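Local coordinates for protein pectate lyase (Bacillus, PDB 3VMV) that probably cleaves polygalacturonate (pectate) by a lyase reaction, as a secreted family 1 polysaccharide lyase folded into a parallel beta-helix, at residues Thr27-Gln32 against Asn60-Leu65; Gly54-Gly59 against Gly90-Ile95; Trp169-Asn174 against Gln318-Gly323; Ala214-Phe219 against Ala237-Glu242; Gly275-Arg280 against Asn293-Phe298. All coordinates share one frame; numbering follows the deposited sequence.

Contact 1: residues Thr27-Gln32 against Asn60-Leu65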
# COMPACT_ATOMS: atom_id res chain seq x y z
N THR A 27 13.21 -16.78 9.00
CA THR A 27 12.00 -17.12 9.78
C THR A 27 11.49 -15.87 10.47
O THR A 27 12.24 -14.89 10.67
CB THR A 27 12.28 -18.17 10.89
OG1 THR A 27 13.15 -17.58 11.88
CG2 THR A 27 12.91 -19.47 10.31
N GLY A 28 10.21 -15.87 10.85
CA GLY A 28 9.66 -14.73 11.54
C GLY A 28 10.31 -14.55 12.90
O GLY A 28 10.47 -13.41 13.37
N ALA A 29 10.68 -15.65 13.53
CA ALA A 29 11.40 -15.56 14.80
C ALA A 29 12.70 -14.77 14.65
O ALA A 29 12.99 -13.91 15.48
CB ALA A 29 11.63 -16.93 15.40
N GLN A 30 13.45 -15.00 13.58
CA GLN A 30 14.68 -14.23 13.39
C GLN A 30 14.36 -12.77 13.16
O GLN A 30 14.98 -11.90 13.74
CB GLN A 30 15.50 -14.75 12.21
CG GLN A 30 16.20 -16.05 12.52
CD GLN A 30 17.16 -16.43 11.43
OE1 GLN A 30 16.78 -16.44 10.27
NE2 GLN A 30 18.41 -16.74 11.78
N ILE A 31 13.37 -12.48 12.31
CA ILE A 31 13.02 -11.10 12.06
C ILE A 31 12.56 -10.40 13.35
O ILE A 31 13.02 -9.30 13.66
CB ILE A 31 11.88 -10.97 11.00
CG1 ILE A 31 12.38 -11.54 9.67
CG2 ILE A 31 11.53 -9.52 10.80
CD1 ILE A 31 11.28 -11.55 8.59
N GLN A 32 11.64 -11.03 14.07
CA GLN A 32 11.11 -10.39 15.28
C GLN A 32 12.22 -10.17 16.33
O GLN A 32 12.28 -9.12 17.00
CB GLN A 32 9.94 -11.20 15.87
CG GLN A 32 9.11 -10.40 16.89
CD GLN A 32 8.42 -9.26 16.19
OE1 GLN A 32 7.55 -9.50 15.37
NE2 GLN A 32 8.79 -8.02 16.52
N ASN A 60 6.62 -20.32 11.87
CA ASN A 60 8.00 -19.97 12.26
C ASN A 60 8.16 -18.57 12.85
O ASN A 60 9.28 -18.08 12.99
CB ASN A 60 9.04 -20.26 11.13
CG ASN A 60 8.88 -19.35 9.90
OD1 ASN A 60 8.45 -18.19 9.99
ND2 ASN A 60 9.33 -19.89 8.74
N SER A 61 7.03 -17.96 13.24
CA SER A 61 6.98 -16.61 13.83
C SER A 61 6.35 -16.67 15.20
O SER A 61 5.44 -17.49 15.43
CB SER A 61 6.14 -15.66 12.95
OG SER A 61 6.72 -15.63 11.65
N PRO A 62 6.82 -15.83 16.11
CA PRO A 62 6.37 -15.92 17.51
C PRO A 62 5.08 -15.15 17.80
O PRO A 62 4.49 -15.40 18.86
CB PRO A 62 7.53 -15.29 18.27
CG PRO A 62 8.09 -14.26 17.30
CD PRO A 62 7.96 -14.91 15.93
N GLN A 63 4.69 -14.21 16.94
CA GLN A 63 3.40 -13.51 17.05
C GLN A 63 2.63 -13.74 15.76
O GLN A 63 3.20 -14.25 14.79
CB GLN A 63 3.61 -11.99 17.23
CG GLN A 63 4.38 -11.67 18.50
CD GLN A 63 4.76 -10.21 18.60
OE1 GLN A 63 3.92 -9.32 18.42
NE2 GLN A 63 6.02 -9.96 18.88
N SER A 64 1.37 -13.34 15.74
CA SER A 64 0.53 -13.60 14.56
C SER A 64 0.77 -12.62 13.41
O SER A 64 0.13 -12.71 12.36
CB SER A 64 -0.96 -13.54 14.93
OG SER A 64 -1.28 -14.61 15.80
N LEU A 65 1.69 -11.68 13.61
CA LEU A 65 2.15 -10.74 12.57
C LEU A 65 3.58 -10.39 12.89
O LEU A 65 4.06 -10.73 13.96
CB LEU A 65 1.25 -9.49 12.52
CG LEU A 65 0.94 -8.73 13.81
CD1 LEU A 65 2.15 -7.92 14.28
CD2 LEU A 65 -0.24 -7.81 13.58
O HOH W 1 6.39 -12.14 15.00

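Contact 2: residues Gly54-Gly59 against Gly90-Ile95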
# COMPACT_ATOMS: atom_id res chain seq x y z
N GLY A 54 14.07 -16.62 3.13
CA GLY A 54 13.31 -17.83 3.35
C GLY A 54 11.86 -17.48 3.48
O GLY A 54 11.52 -16.30 3.44
N THR A 55 11.00 -18.49 3.63
CA THR A 55 9.56 -18.24 3.72
C THR A 55 9.12 -18.07 5.17
O THR A 55 9.29 -18.97 6.00
CB THR A 55 8.78 -19.38 3.05
OG1 THR A 55 9.15 -19.43 1.65
CG2 THR A 55 7.26 -19.14 3.12
N ILE A 56 8.65 -16.87 5.47
CA ILE A 56 8.16 -16.49 6.80
C ILE A 56 6.71 -16.92 6.95
O ILE A 56 5.91 -16.74 6.04
CB ILE A 56 8.25 -14.97 6.92
CG1 ILE A 56 9.60 -14.44 6.42
CG2 ILE A 56 7.91 -14.51 8.35
CD1 ILE A 56 10.81 -15.13 7.11
N THR A 57 6.35 -17.52 8.08
CA THR A 57 5.03 -18.17 8.20
C THR A 57 4.52 -17.97 9.60
O THR A 57 5.30 -17.63 10.49
CB THR A 57 5.11 -19.72 7.98
OG1 THR A 57 5.95 -20.32 8.98
CG2 THR A 57 5.65 -20.07 6.60
N GLN A 58 3.26 -18.30 9.84
CA GLN A 58 2.77 -18.36 11.22
C GLN A 58 3.58 -19.36 12.05
O GLN A 58 3.95 -19.09 13.20
CB GLN A 58 1.28 -18.75 11.23
CG GLN A 58 0.37 -17.70 10.63
CD GLN A 58 0.29 -16.46 11.48
OE1 GLN A 58 0.43 -16.53 12.71
NE2 GLN A 58 0.03 -15.32 10.85
N GLY A 59 3.85 -20.53 11.47
CA GLY A 59 4.54 -21.59 12.18
C GLY A 59 5.96 -21.22 12.61
O GLY A 59 6.43 -21.74 13.62
N GLY A 90 12.07 -13.95 -0.81
CA GLY A 90 11.55 -13.19 0.34
C GLY A 90 10.06 -13.31 0.41
O GLY A 90 9.37 -12.44 -0.07
N GLU A 91 9.57 -14.37 1.02
CA GLU A 91 8.15 -14.69 0.95
C GLU A 91 7.56 -14.73 2.35
O GLU A 91 8.17 -15.33 3.24
CB GLU A 91 7.95 -16.05 0.27
CG GLU A 91 6.49 -16.43 0.17
CD GLU A 91 6.26 -17.81 -0.39
OE1 GLU A 91 7.25 -18.46 -0.81
OE2 GLU A 91 5.08 -18.27 -0.42
N PHE A 92 6.38 -14.11 2.52
CA PHE A 92 5.62 -14.14 3.77
C PHE A 92 4.31 -14.82 3.42
O PHE A 92 3.47 -14.22 2.76
CB PHE A 92 5.34 -12.70 4.29
CG PHE A 92 6.57 -11.95 4.72
CD1 PHE A 92 6.79 -11.66 6.07
CD2 PHE A 92 7.50 -11.53 3.79
CE1 PHE A 92 7.92 -10.98 6.48
CE2 PHE A 92 8.67 -10.84 4.21
CZ PHE A 92 8.85 -10.56 5.55
N ASP A 93 4.17 -16.08 3.82
CA ASP A 93 3.02 -16.90 3.46
C ASP A 93 2.11 -17.01 4.69
O ASP A 93 2.42 -17.71 5.67
CB ASP A 93 3.50 -18.28 3.01
CG ASP A 93 2.35 -19.21 2.65
OD1 ASP A 93 1.17 -18.78 2.70
OD2 ASP A 93 2.64 -20.39 2.33
N GLY A 94 1.02 -16.24 4.66
CA GLY A 94 0.04 -16.33 5.73
C GLY A 94 0.35 -15.46 6.91
O GLY A 94 -0.31 -15.62 7.96
N ILE A 95 1.33 -14.56 6.79
CA ILE A 95 1.64 -13.66 7.92
C ILE A 95 2.05 -12.34 7.32
O ILE A 95 2.80 -12.31 6.33
CB ILE A 95 2.75 -14.22 8.87
CG1 ILE A 95 2.89 -13.29 10.08
CG2 ILE A 95 4.07 -14.47 8.12
CD1 ILE A 95 3.70 -13.91 11.25
O HOH W 2 1.46 -19.20 7.62

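Contact 3: residues Trp169-Asn174 against Gln318-Gly323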
# COMPACT_ATOMS: atom_id res chain seq x y z
N TRP A 169 5.64 0.31 -7.74
CA TRP A 169 6.18 -0.88 -8.44
C TRP A 169 5.73 -2.22 -7.86
O TRP A 169 6.42 -3.20 -8.02
CB TRP A 169 7.72 -0.83 -8.53
CG TRP A 169 8.18 0.36 -9.37
CD1 TRP A 169 8.75 1.53 -8.91
CD2 TRP A 169 8.16 0.45 -10.81
NE1 TRP A 169 9.08 2.33 -10.00
CE2 TRP A 169 8.71 1.71 -11.16
CE3 TRP A 169 7.71 -0.41 -11.83
CZ2 TRP A 169 8.84 2.14 -12.51
CZ3 TRP A 169 7.86 0.02 -13.18
CH2 TRP A 169 8.42 1.29 -13.47
N ASN A 170 4.58 -2.25 -7.19
CA ASN A 170 4.12 -3.50 -6.60
C ASN A 170 3.08 -4.15 -7.46
O ASN A 170 2.47 -3.49 -8.31
CB ASN A 170 3.46 -3.23 -5.23
CG ASN A 170 4.37 -2.49 -4.26
OD1 ASN A 170 5.29 -3.08 -3.70
ND2 ASN A 170 4.06 -1.20 -4.00
N LYS A 171 2.85 -5.43 -7.24
CA LYS A 171 1.66 -6.08 -7.83
C LYS A 171 0.68 -6.36 -6.70
O LYS A 171 1.09 -6.84 -5.64
CB LYS A 171 2.02 -7.38 -8.50
CG LYS A 171 3.00 -7.21 -9.68
CD LYS A 171 3.21 -8.56 -10.39
CE LYS A 171 4.08 -8.38 -11.64
NZ LYS A 171 4.19 -9.69 -12.37
N PHE A 172 -0.58 -5.98 -6.91
CA PHE A 172 -1.69 -6.30 -6.00
C PHE A 172 -2.66 -7.12 -6.85
O PHE A 172 -3.20 -6.61 -7.84
CB PHE A 172 -2.44 -5.02 -5.60
CG PHE A 172 -1.67 -4.08 -4.70
CD1 PHE A 172 -1.93 -4.08 -3.33
CD2 PHE A 172 -0.71 -3.21 -5.22
CE1 PHE A 172 -1.27 -3.22 -2.46
CE2 PHE A 172 -0.05 -2.34 -4.37
CZ PHE A 172 -0.31 -2.35 -2.97
N GLU A 173 -2.92 -8.38 -6.51
CA GLU A 173 -3.70 -9.23 -7.37
C GLU A 173 -4.56 -10.15 -6.56
O GLU A 173 -4.24 -10.49 -5.42
CB GLU A 173 -2.79 -10.09 -8.24
CG GLU A 173 -1.77 -9.31 -9.07
CD GLU A 173 -1.11 -10.16 -10.16
OE1 GLU A 173 0.13 -10.34 -10.11
OE2 GLU A 173 -1.81 -10.63 -11.10
N ASN A 174 -5.65 -10.57 -7.17
CA ASN A 174 -6.45 -11.70 -6.67
C ASN A 174 -6.89 -11.48 -5.24
O ASN A 174 -6.48 -12.24 -4.34
CB ASN A 174 -5.69 -13.03 -6.81
CG ASN A 174 -5.15 -13.25 -8.22
OD1 ASN A 174 -5.77 -12.85 -9.19
ND2 ASN A 174 -4.00 -13.91 -8.32
N GLN A 318 6.50 -4.95 -17.18
CA GLN A 318 7.86 -5.48 -17.24
C GLN A 318 8.59 -5.42 -15.94
O GLN A 318 9.45 -6.31 -15.68
CB GLN A 318 8.66 -4.75 -18.31
CG GLN A 318 8.02 -4.95 -19.69
CD GLN A 318 8.66 -4.10 -20.75
OE1 GLN A 318 7.97 -3.49 -21.56
NE2 GLN A 318 9.99 -4.07 -20.75
N HIS A 319 8.31 -4.42 -15.12
CA HIS A 319 9.23 -4.14 -14.02
C HIS A 319 8.60 -4.09 -12.64
O HIS A 319 9.33 -3.90 -11.64
CB HIS A 319 10.00 -2.85 -14.27
CG HIS A 319 10.76 -2.84 -15.55
ND1 HIS A 319 11.84 -3.66 -15.79
CD2 HIS A 319 10.57 -2.12 -16.68
CE1 HIS A 319 12.30 -3.43 -17.01
NE2 HIS A 319 11.55 -2.50 -17.57
N SER A 320 7.28 -4.26 -12.56
CA SER A 320 6.67 -4.35 -11.24
C SER A 320 6.93 -5.72 -10.58
O SER A 320 7.22 -6.70 -11.24
CB SER A 320 5.17 -4.01 -11.29
OG SER A 320 4.45 -4.98 -12.04
N GLY A 321 6.78 -5.75 -9.26
CA GLY A 321 6.86 -6.99 -8.51
C GLY A 321 8.27 -7.42 -8.12
O GLY A 321 9.23 -6.62 -8.17
N VAL A 322 8.37 -8.68 -7.69
CA VAL A 322 9.61 -9.20 -7.11
C VAL A 322 10.57 -9.73 -8.15
O VAL A 322 10.17 -10.01 -9.30
CB VAL A 322 9.31 -10.30 -6.05
CG1 VAL A 322 8.48 -9.71 -4.92
CG2 VAL A 322 8.61 -11.53 -6.70
N GLY A 323 11.82 -9.92 -7.73
CA GLY A 323 12.86 -10.45 -8.60
C GLY A 323 13.38 -9.45 -9.62
O GLY A 323 14.05 -9.86 -10.58

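Contact 4: residues Ala214-Phe219 against Ala237-Glu242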
# COMPACT_ATOMS: atom_id res chain seq x y z
N ALA A 214 -7.68 11.80 3.13
CA ALA A 214 -6.28 12.04 2.73
C ALA A 214 -6.10 12.68 1.35
O ALA A 214 -6.95 12.51 0.47
CB ALA A 214 -5.54 10.75 2.74
N ASP A 215 -4.99 13.42 1.21
CA ASP A 215 -4.46 13.79 -0.11
C ASP A 215 -3.56 12.67 -0.63
O ASP A 215 -2.62 12.19 0.06
CB ASP A 215 -3.66 15.09 -0.00
CG ASP A 215 -4.55 16.31 0.30
OD1 ASP A 215 -5.76 16.25 0.03
OD2 ASP A 215 -4.02 17.32 0.84
N VAL A 216 -3.85 12.26 -1.87
CA VAL A 216 -3.24 11.10 -2.50
C VAL A 216 -2.93 11.41 -3.97
O VAL A 216 -3.74 12.06 -4.64
CB VAL A 216 -4.20 9.91 -2.41
CG1 VAL A 216 -3.65 8.72 -3.14
CG2 VAL A 216 -4.49 9.59 -0.95
N HIS A 217 -1.77 10.98 -4.45
CA HIS A 217 -1.43 11.06 -5.88
C HIS A 217 -1.30 9.64 -6.40
O HIS A 217 -0.53 8.86 -5.84
CB HIS A 217 -0.12 11.82 -6.00
CG HIS A 217 0.37 12.08 -7.39
ND1 HIS A 217 1.71 12.30 -7.63
CD2 HIS A 217 -0.25 12.18 -8.59
CE1 HIS A 217 1.89 12.57 -8.92
NE2 HIS A 217 0.72 12.48 -9.53
N MET A 218 -2.04 9.31 -7.45
CA MET A 218 -1.89 8.03 -8.14
C MET A 218 -1.49 8.30 -9.58
O MET A 218 -2.28 8.91 -10.33
CB MET A 218 -3.19 7.26 -8.12
CG MET A 218 -3.75 7.11 -6.72
SD MET A 218 -5.11 5.89 -6.65
CE MET A 218 -4.24 4.33 -6.72
N PHE A 219 -0.26 7.91 -9.92
CA PHE A 219 0.16 8.06 -11.32
C PHE A 219 0.81 6.83 -11.90
O PHE A 219 1.51 6.08 -11.20
CB PHE A 219 1.06 9.32 -11.52
CG PHE A 219 2.43 9.26 -10.84
CD1 PHE A 219 3.56 8.91 -11.58
CD2 PHE A 219 2.59 9.62 -9.51
CE1 PHE A 219 4.83 8.90 -11.03
CE2 PHE A 219 3.87 9.59 -8.92
CZ PHE A 219 5.00 9.24 -9.68
N ALA A 237 -11.40 13.56 0.94
CA ALA A 237 -10.15 13.13 0.29
C ALA A 237 -9.95 13.90 -1.01
O ALA A 237 -10.89 14.33 -1.63
CB ALA A 237 -10.21 11.65 -0.04
N ARG A 238 -8.69 14.11 -1.39
CA ARG A 238 -8.38 14.68 -2.72
C ARG A 238 -7.40 13.77 -3.41
O ARG A 238 -6.30 13.55 -2.87
CB ARG A 238 -7.74 16.06 -2.58
CG ARG A 238 -8.72 17.05 -1.94
CD ARG A 238 -8.17 18.47 -1.94
NE ARG A 238 -6.90 18.53 -1.22
CZ ARG A 238 -6.25 19.68 -1.05
NH1 ARG A 238 -5.11 19.72 -0.43
NH2 ARG A 238 -6.75 20.79 -1.58
N VAL A 239 -7.80 13.20 -4.55
CA VAL A 239 -6.89 12.27 -5.24
C VAL A 239 -6.59 12.76 -6.65
O VAL A 239 -7.52 13.02 -7.43
CB VAL A 239 -7.42 10.80 -5.24
CG1 VAL A 239 -8.74 10.67 -5.89
CG2 VAL A 239 -6.42 9.86 -5.92
N PHE A 240 -5.30 13.00 -6.93
CA PHE A 240 -4.88 13.35 -8.30
C PHE A 240 -4.61 12.05 -9.05
O PHE A 240 -3.68 11.31 -8.68
CB PHE A 240 -3.65 14.28 -8.24
CG PHE A 240 -3.13 14.71 -9.60
CD1 PHE A 240 -4.01 14.94 -10.65
CD2 PHE A 240 -1.78 14.97 -9.79
CE1 PHE A 240 -3.55 15.39 -11.88
CE2 PHE A 240 -1.30 15.40 -11.03
CZ PHE A 240 -2.18 15.62 -12.07
N VAL A 241 -5.45 11.76 -10.04
CA VAL A 241 -5.40 10.49 -10.81
C VAL A 241 -4.83 10.85 -12.15
O VAL A 241 -5.51 11.43 -12.98
CB VAL A 241 -6.79 9.91 -10.93
CG1 VAL A 241 -6.78 8.55 -11.64
CG2 VAL A 241 -7.44 9.84 -9.53
N GLU A 242 -3.55 10.52 -12.33
CA GLU A 242 -2.77 11.05 -13.47
C GLU A 242 -2.09 9.96 -14.27
O GLU A 242 -1.28 9.16 -13.76
CB GLU A 242 -1.69 11.99 -12.86
CG GLU A 242 -0.82 12.68 -13.90
CD GLU A 242 0.33 13.47 -13.26
OE1 GLU A 242 0.77 13.07 -12.16
OE2 GLU A 242 0.80 14.43 -13.93

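Contact 5: residues Gly275-Arg280 against Asn293-Phe298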
# COMPACT_ATOMS: atom_id res chain seq x y z
N GLY A 275 -15.51 12.51 -1.41
CA GLY A 275 -14.18 13.10 -1.60
C GLY A 275 -14.15 13.71 -3.00
O GLY A 275 -15.18 13.88 -3.66
N TYR A 276 -12.94 14.07 -3.42
CA TYR A 276 -12.74 14.76 -4.69
C TYR A 276 -11.68 14.05 -5.52
O TYR A 276 -10.87 13.24 -4.99
CB TYR A 276 -12.24 16.18 -4.40
CG TYR A 276 -13.16 17.04 -3.59
CD1 TYR A 276 -14.09 17.86 -4.20
CD2 TYR A 276 -13.07 17.04 -2.21
CE1 TYR A 276 -14.90 18.68 -3.45
CE2 TYR A 276 -13.89 17.84 -1.45
CZ TYR A 276 -14.80 18.65 -2.08
OH TYR A 276 -15.63 19.49 -1.34
N TRP A 277 -11.59 14.40 -6.80
CA TRP A 277 -10.61 13.74 -7.70
C TRP A 277 -10.24 14.73 -8.79
O TRP A 277 -11.10 15.48 -9.31
CB TRP A 277 -11.15 12.44 -8.31
CG TRP A 277 -12.63 12.52 -8.71
CD1 TRP A 277 -13.16 12.96 -9.90
CD2 TRP A 277 -13.74 12.15 -7.89
NE1 TRP A 277 -14.54 12.87 -9.87
CE2 TRP A 277 -14.92 12.41 -8.63
CE3 TRP A 277 -13.85 11.66 -6.58
CZ2 TRP A 277 -16.21 12.17 -8.12
CZ3 TRP A 277 -15.13 11.42 -6.05
CH2 TRP A 277 -16.29 11.67 -6.82
N ASN A 278 -8.97 14.75 -9.14
CA ASN A 278 -8.49 15.55 -10.25
C ASN A 278 -8.00 14.54 -11.30
O ASN A 278 -7.13 13.73 -10.98
CB ASN A 278 -7.37 16.45 -9.74
CG ASN A 278 -6.80 17.33 -10.82
OD1 ASN A 278 -7.33 17.37 -11.94
ND2 ASN A 278 -5.74 18.05 -10.50
N LEU A 279 -8.57 14.56 -12.50
CA LEU A 279 -8.28 13.54 -13.49
C LEU A 279 -7.50 14.18 -14.63
O LEU A 279 -7.94 15.17 -15.21
CB LEU A 279 -9.61 12.98 -14.04
CG LEU A 279 -10.62 12.57 -12.96
CD1 LEU A 279 -11.93 12.01 -13.56
CD2 LEU A 279 -10.06 11.58 -11.98
N ARG A 280 -6.38 13.57 -14.98
CA ARG A 280 -5.64 14.03 -16.15
C ARG A 280 -4.92 12.89 -16.84
O ARG A 280 -4.22 12.08 -16.17
CB ARG A 280 -4.63 15.06 -15.67
CG ARG A 280 -3.70 15.60 -16.70
CD ARG A 280 -2.87 16.70 -16.02
NE ARG A 280 -1.77 17.21 -16.84
CZ ARG A 280 -1.90 18.14 -17.78
NH1 ARG A 280 -3.09 18.67 -18.04
NH2 ARG A 280 -0.84 18.54 -18.48
N ASN A 293 -16.07 14.02 -14.18
CA ASN A 293 -15.53 15.36 -14.25
C ASN A 293 -14.49 15.49 -13.14
O ASN A 293 -14.62 14.83 -12.11
CB ASN A 293 -16.64 16.41 -13.93
CG ASN A 293 -17.83 16.37 -14.89
OD1 ASN A 293 -17.68 16.61 -16.06
ND2 ASN A 293 -19.02 16.05 -14.37
N SER A 294 -13.46 16.31 -13.35
CA SER A 294 -12.56 16.66 -12.26
C SER A 294 -13.28 17.55 -11.27
O SER A 294 -13.96 18.50 -11.64
CB SER A 294 -11.30 17.37 -12.75
OG SER A 294 -10.44 16.49 -13.47
N THR A 295 -13.16 17.22 -10.00
CA THR A 295 -13.87 17.95 -8.97
C THR A 295 -12.91 18.68 -8.02
O THR A 295 -13.35 19.29 -7.06
CB THR A 295 -14.85 17.03 -8.15
OG1 THR A 295 -14.08 16.06 -7.39
CG2 THR A 295 -15.78 16.29 -9.11
N THR A 296 -11.59 18.56 -8.24
CA THR A 296 -10.62 19.36 -7.51
C THR A 296 -9.45 19.66 -8.44
O THR A 296 -9.22 18.90 -9.40
CB THR A 296 -10.11 18.66 -6.20
OG1 THR A 296 -9.13 19.49 -5.56
CG2 THR A 296 -9.46 17.27 -6.44
N ASN A 297 -8.74 20.76 -8.14
CA ASN A 297 -7.49 21.11 -8.83
C ASN A 297 -6.26 20.58 -8.09
O ASN A 297 -5.12 20.87 -8.51
CB ASN A 297 -7.34 22.62 -8.94
CG ASN A 297 -8.44 23.27 -9.72
OD1 ASN A 297 -9.07 24.24 -9.26
ND2 ASN A 297 -8.69 22.76 -10.91
N PHE A 298 -6.47 19.82 -7.01
CA PHE A 298 -5.36 19.28 -6.21
C PHE A 298 -4.25 18.64 -7.06
O PHE A 298 -4.51 17.74 -7.88
CB PHE A 298 -5.86 18.25 -5.20
CG PHE A 298 -4.74 17.53 -4.50
CD1 PHE A 298 -3.95 18.17 -3.57
CD2 PHE A 298 -4.43 16.23 -4.87
CE1 PHE A 298 -2.88 17.49 -2.96
CE2 PHE A 298 -3.38 15.56 -4.27
CZ PHE A 298 -2.60 16.19 -3.31
O HOH W 3 -16.23 15.30 -5.83
O HOH W 4 -17.34 13.20 -11.51
O HOH W 5 -8.61 19.99 -12.27

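Contact 1: residues Thr27-Gln32 against Asn60-Leu65
The first turn of helix 28-40, opened by the N-cap Thr27, meets the loop after strand 55-57 through Gly28 and Ala29 on one side and Asn60 on the other. Asn60 takes both amide protons: Gly28 N reaches Asn60 OD1 at 3.0 Å, nearly straight (172°) but from above the side-chain carbonyl plane, and Ala29 N reaches Asn60 O at 2.9 Å on a lone pair. Asn60 CG, between its backbone N and carbonyl carbon (chi1 68°), lies against Thr27 CB; OD1 also receives Thr57 N, while ND2 goes to Thr55 O. Ser61 OG, bonded to Thr57 O, lies 3.1 Å from Gly28 CA, which leaves no room for a CB there. Pro62 CD packs on Ala29 CA (3.7 Å) and Pro62 CG on Gln32 CB (3.9 Å). One water joins Gln32 OE1 to Leu65 O; Asp67 N is a further partner of that OE1. The Ile31 side chain touches Ile56 and Ile66, as expected of the helix that caps the N-terminal end of a pectate lyase beta-helix.

Contact 2: residues Gly54-Gly59 against Gly90-Ile95
Gln58 NE2 is gripped by two carbonyl oxygens, Gly94 O across the contact and Ser64 O of the following loop. The bond from Gln58 NE2 to Gly94 O is 2.9 Å long and nearly straight (170°), and the acceptor lies in the Gln58 amide plane. It closes the turn end of two parallel strands in neighbouring coils of the beta-helix, strands 55-57 and 91-93, whose short axes diverge by 28°. An alanine in place of Gln58 would probably leave Gly94 O and Ser64 O without this shared donor and free the loop to shift against the Gly94 turn. Gly94 itself has a phi of 86°, which is hard for a residue with a side chain. A water bridges Gln58 N to Asp93 O beside it. Between the strands, Ile56 bonds both ways: its N gives to Glu91 O (2.8 Å), and its O accepts from Asp93 N (2.9 Å). Thr55 and Glu91 run side by side on the outer face, but Thr55 OG1 and Glu91 OE1 are a weak pair, and Glu91 has its stronger partner in His113 NE2. The inner face is hydrophobic: Ile56 CG2 touches Ile95 CG2 at 3.8 Å. Beside it, Ile56 CG1 sits over the centre of the Phe92 ring in a CH-pi contact, 3.8 Å above its plane.

Contact 3: residues Trp169-Asn174 against Gln318-Gly323
Trp169 and Gly321 share the one hydrogen bond between the two segments: Gly321 N gives to Trp169 O at 2.9 Å, nearly straight (172°), with the donor tilted 29° from the carbonyl plane. Around it the touches are van der Waals in kind. His319 lies alongside the indole, its CB 3.7 Å from Trp169 CZ3, and Ser320 N comes to the indole edge. Lys171, extended beyond CG, passes along Ser320 and Gly321; its CE is 3.4 Å from Ser320 OG and its CG 4.0 Å from Gly321 CA. An alanine in place of Lys171 would probably uncover Gly321 CA and Ser320 OG, opening a gap where the methylenes had lain. A CB on Gly321 would crowd Lys171 CE. In the second shell, Ser320 OG is bonded to Val316 O, holding the residue that follows helix 309-319. The Trp169 ring stacks with those of His136 and His198. Asn170 OD1 accepts from Asn137 N, and Asn199 OD1 from Asn170 N, a coil-to-coil series of asparagines consistent with the asparagine ladder of pectate lyase beta-helices. The C-terminal tail is thus docked here on the beta-helix by a backbone amide, which needs no particular side chain to make its bond, and by the lysine's methylenes.

Contact 4: residues Ala214-Phe219 against Ala237-Glu242
Asp215 and Arg238 both turn CG anti to their carbonyl carbons (chi1 -69° in Asp215), and the Arg238 chain then bends at chi3 (-58°), which brings NE round to Asp215 OD1. The salt bridge is side-on and two-pronged: Arg238 NE meets Asp215 OD1 at 2.8 Å, and Arg238 NH1 meets Asp215 OD2 at 2.9 Å. Both oxygens lie in the guanidinium plane, but the nitrogens come from above the carboxylate plane. This pair borders two strands of neighbouring coils of the parallel beta-helix, 215-219 and 238-242, whose short axes approach to 4.7 Å and which run in exact register. Their backbones are laced by five bonds, from Arg238 N to Ala214 O at one end to Glu242 N to Met218 O at the other. On the same outer face, His217 NE2 gives to Glu242 OE1 at 2.7 Å, with the oxygen in the imidazole plane. The other ring nitrogen, ND1, is bonded to Tyr302 OH, and two gripped nitrogens would hold the rotation of the buried imidazole; Tyr304 OH adds a weak bond to Glu242 OE1. The His217 and Phe240 rings are near parallel (8°) yet slid apart, with centroids 5.2 Å from each other and little overlap. The inner face is apolar, with Ile211 touching both Val216 and Val239. There Val239 CG2 lies 4.1 Å from Val216 CG1 and 3.9 Å from Met218 CG.

Contact 5: residues Gly275-Arg280 against Asn293-Phe298
Backbone-to-backbone bonds converge on Trp277 O, which receives Thr295 N at 2.8 Å nearly head-on and Thr296 N at 3.3 Å from above the carbonyl plane. Side chains of the loop supply further partners: Thr295 OG1 accepts from Trp277 N (3.1 Å), and Ser294 OG from Leu279 N (2.9 Å). In return Asn278, with CG anti to its backbone N, gives ND2 to Phe298 O in a straight bond (2.9 Å, 176°) from above that carbonyl's plane, while a water links Asn278 OD1 to Asn297 ND2. The indole NE1 of Trp277 adds a weak bond to Asn293 O. Strand 276-280 belongs to the parallel beta-helix, bonded on one edge to strand 238-242; along the other edge the loop's overall direction is about 101° from the strand's. Within that loop an ST turn forms, Thr296 OG1 accepting from Phe298 N. In packing, Thr296 CG2 lies 3.6 Å from Tyr276 CB. Separately, the Thr295 hydroxyl oxygen lies over one indole face, 3.8 Å above the Trp277 ring plane, toward its rim.

How the contacts relate
The contacts are spread along one parallel beta-helix. Contacts 1 and 2 interlock at the N-terminal end, their segments alternating along the chain and their centres 9 Å apart: Thr27 N packs on Ile56 CD1 (3.5 Å), and Ser61 CB on Ile95 CD1 (3.5 Å). Contacts 4 and 5 follow in series, centres 8 Å apart, and adjoin by the pairing of strands 238-242 and 276-280, with Val241 N probably bonded to Asn278 O (2.8 Å). The two pairs lie on opposite sides of the chain's centre, contacts 1 and 5 being about 43 Å apart between centres. Contact 3 lies between, and its long chain closure encloses contacts 4 and 5. A sulfate, probably from the crystallisation liquor, lies about 5 Å from the Leu65 side chain in contact 1.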